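Local atomic coordinates of thiosulfate reductase (PDB entry 2VPZ), a protein that probably reduces sulfur compounds such as thiosulfate or polysulfide, using a molybdenum centre held by two pterin guanosine dinucleotides together with a 4Fe-4S cluster. Residues V675-V680 against D716-T721. Sequence-based numbering, arbitrary orientation.
With MGD (2-amino-5,6-dimercapto-7-methyl-3,7,8a,9-tetrahydro-8-oxa-1,3,9,10-tetraaza-anthracen-4-one guanosine dinucleotide), chain H.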
# COMPACT_ATOMS: atom_id res chain seq x y z
N VAL A 675 -33.72 -36.37 -6.32
CA VAL A 675 -32.39 -36.86 -6.68
C VAL A 675 -31.31 -36.16 -5.82
O VAL A 675 -31.32 -34.92 -5.65
CB VAL A 675 -32.06 -36.68 -8.24
CG1 VAL A 675 -30.67 -37.23 -8.57
CG2 VAL A 675 -33.12 -37.41 -9.10
N LYS A 676 -30.43 -36.97 -5.21
CA LYS A 676 -29.30 -36.56 -4.34
C LYS A 676 -27.98 -36.59 -5.12
O LYS A 676 -27.75 -37.54 -5.87
CB LYS A 676 -29.13 -37.52 -3.15
CG LYS A 676 -29.90 -37.22 -1.90
CD LYS A 676 -30.24 -38.52 -1.17
CE LYS A 676 -31.08 -38.29 0.08
NZ LYS A 676 -30.25 -37.90 1.27
N GLU A 677 -27.11 -35.60 -4.92
CA GLU A 677 -25.82 -35.62 -5.59
C GLU A 677 -24.59 -35.62 -4.62
O GLU A 677 -24.39 -34.65 -3.86
CB GLU A 677 -25.73 -34.53 -6.69
CG GLU A 677 -25.89 -35.11 -8.12
CD GLU A 677 -24.84 -36.20 -8.41
OE1 GLU A 677 -23.64 -35.85 -8.36
OE2 GLU A 677 -25.21 -37.36 -8.66
N GLY A 678 -23.89 -36.77 -4.64
CA GLY A 678 -22.69 -37.09 -3.84
C GLY A 678 -22.21 -35.96 -2.96
O GLY A 678 -22.40 -34.82 -3.43
N PRO A 679 -21.51 -36.17 -1.79
CA PRO A 679 -21.04 -35.04 -0.95
C PRO A 679 -20.12 -33.96 -1.57
O PRO A 679 -19.09 -34.32 -2.14
CB PRO A 679 -20.42 -35.74 0.28
CG PRO A 679 -19.87 -37.03 -0.26
CD PRO A 679 -20.71 -37.37 -1.54
N VAL A 680 -20.51 -32.69 -1.45
CA VAL A 680 -19.79 -31.48 -1.96
C VAL A 680 -19.38 -30.52 -0.85
O VAL A 680 -20.12 -30.34 0.13
CB VAL A 680 -20.65 -30.55 -2.91
CG1 VAL A 680 -19.95 -30.38 -4.25
CG2 VAL A 680 -22.07 -31.05 -3.03
N ASP A 716 -23.89 -31.45 -11.69
CA ASP A 716 -25.04 -30.55 -11.92
C ASP A 716 -26.12 -31.23 -12.81
O ASP A 716 -27.33 -31.12 -12.53
CB ASP A 716 -24.59 -29.18 -12.53
CG ASP A 716 -24.11 -29.26 -14.00
OD1 ASP A 716 -23.21 -30.05 -14.31
OD2 ASP A 716 -24.65 -28.49 -14.82
N ASN A 717 -25.66 -31.95 -13.84
CA ASN A 717 -26.52 -32.71 -14.80
C ASN A 717 -27.38 -33.80 -14.14
O ASN A 717 -28.51 -34.03 -14.56
CB ASN A 717 -25.68 -33.37 -15.90
CG ASN A 717 -26.52 -33.71 -17.11
OD1 ASN A 717 -26.50 -34.84 -17.62
ND2 ASN A 717 -27.25 -32.73 -17.60
N TYR A 718 -26.84 -34.50 -13.15
CA TYR A 718 -27.66 -35.51 -12.46
C TYR A 718 -28.75 -34.82 -11.63
O TYR A 718 -29.71 -35.46 -11.21
CB TYR A 718 -26.83 -36.43 -11.57
CG TYR A 718 -26.32 -37.68 -12.27
CD1 TYR A 718 -25.21 -37.61 -13.09
CD2 TYR A 718 -26.96 -38.92 -12.12
CE1 TYR A 718 -24.73 -38.74 -13.75
CE2 TYR A 718 -26.49 -40.07 -12.78
CZ TYR A 718 -25.36 -39.97 -13.59
OH TYR A 718 -24.85 -41.07 -14.25
N LEU A 719 -28.63 -33.52 -11.40
CA LEU A 719 -29.64 -32.80 -10.62
C LEU A 719 -30.62 -32.09 -11.53
O LEU A 719 -31.67 -31.63 -11.09
CB LEU A 719 -29.00 -31.77 -9.70
CG LEU A 719 -28.32 -32.30 -8.45
CD1 LEU A 719 -27.26 -31.33 -7.93
CD2 LEU A 719 -29.38 -32.55 -7.39
N GLN A 720 -30.24 -31.97 -12.81
CA GLN A 720 -31.07 -31.30 -13.81
C GLN A 720 -31.99 -32.35 -14.45
O GLN A 720 -31.78 -32.87 -15.54
CB GLN A 720 -30.18 -30.55 -14.83
CG GLN A 720 -29.62 -29.23 -14.25
CD GLN A 720 -28.17 -28.91 -14.65
OE1 GLN A 720 -27.44 -29.76 -15.16
NE2 GLN A 720 -27.75 -27.65 -14.39
N THR A 721 -33.02 -32.64 -13.69
CA THR A 721 -34.01 -33.63 -14.02
C THR A 721 -35.04 -33.15 -15.07
O THR A 721 -35.44 -33.91 -15.95
CB THR A 721 -34.72 -34.09 -12.70
OG1 THR A 721 -34.13 -35.29 -12.23
CG2 THR A 721 -36.21 -34.24 -12.92
PB MGD H . -17.35 -33.46 -22.37
O1B MGD H . -17.87 -33.66 -20.98
O2B MGD H . -15.95 -32.95 -22.57
O3B MGD H . -18.53 -32.64 -23.10
O3A MGD H . -20.44 -31.45 -24.21
PA MGD H . -19.36 -32.59 -24.49
O1A MGD H . -18.27 -32.26 -25.50
O2A MGD H . -20.13 -33.86 -24.61
O5' MGD H . -17.39 -34.83 -23.14
C5' MGD H . -16.39 -35.19 -24.09
C4' MGD H . -16.49 -36.71 -24.26
O4' MGD H . -15.64 -36.91 -25.38
C3' MGD H . -15.90 -37.53 -23.14
O3' MGD H . -16.54 -38.81 -23.22
C2' MGD H . -14.42 -37.61 -23.54
O2' MGD H . -13.87 -38.73 -22.91
C1' MGD H . -14.49 -37.75 -25.06
N9 MGD H . -13.29 -37.35 -25.89
C8 MGD H . -12.44 -36.35 -25.63
N7 MGD H . -11.49 -36.19 -26.58
C5 MGD H . -11.73 -37.10 -27.55
C6 MGD H . -11.15 -37.49 -28.91
O6 MGD H . -10.10 -36.93 -29.39
N1 MGD H . -11.80 -38.50 -29.57
C2 MGD H . -12.90 -39.16 -29.09
N2 MGD H . -13.52 -40.17 -29.76
N3 MGD H . -13.43 -38.82 -27.91
C4 MGD H . -12.93 -37.84 -27.08
C10 MGD H . -20.16 -30.04 -24.46
C11 MGD H . -21.46 -29.31 -24.36
O11 MGD H . -22.10 -29.81 -23.19
C12 MGD H . -21.41 -27.82 -24.34
S12 MGD H . -20.51 -26.93 -25.50
C13 MGD H . -22.12 -27.10 -23.48
S13 MGD H . -22.12 -25.45 -23.33
C14 MGD H . -23.07 -27.60 -22.53
N15 MGD H . -22.55 -27.35 -21.15
C16 MGD H . -23.26 -27.99 -20.17
C17 MGD H . -23.40 -27.56 -18.77
O17 MGD H . -22.79 -26.54 -18.34
N18 MGD H . -24.19 -28.28 -17.97
C19 MGD H . -24.86 -29.38 -18.39
N19 MGD H . -25.62 -30.13 -17.53
N20 MGD H . -24.79 -29.78 -19.66
C21 MGD H . -24.02 -29.18 -20.56
N22 MGD H . -23.93 -29.67 -21.80
C23 MGD H . -23.27 -29.04 -22.89
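Side chains of V675 and E677 pack against Y718, L719 and T721 in a strand-to-loop contact of the molybdopterin dinucleotide-binding domain, whose family has a double-psi beta-barrel fold. The start of strand 676-683 of the six-stranded mixed sheet, with V675 just ahead of it, supplies one side, and the loop ahead of strand 724-725 the other. No hydrogen bond crosses, so van der Waals contact accounts for the 268 Å² buried. E677 is central: its aliphatic part lies against L719, with CG 3.7 Å from L719 CG, while its OE2 comes within 3.5 Å of Y718 CB. The carboxylate is tilted 34° from the tyrosine ring plane; it has further partners in S715 N, through OE1, and K702, through a salt bridge from OE2. K702 also makes a cation-pi contact with Y718, whose hydroxyl bonds to E471. V675 CG1 is anti to the backbone N (chi1 -179°) and meets the carbonyl O of Y718 at 3.3 Å, while V675 CG2 lies 3.9 Å from T721 OG1.

The far side of this loop reads the pterin of one MGD. D716 OD2 accepts a hydrogen bond from N18 of that MGD at 3.2 Å and a weak one from its N19, while H697 bonds to OD1. An alanine at D716 would probably leave N18 without this acceptor, H697 without this partner and the Q720 amide freer to turn. That amide serves both partners: OE1 accepts a weak bond from MGD N19, and NE2 donates to D716 OD2 at 3.2 Å, arriving on the anti side, 27° out of the carboxylate plane.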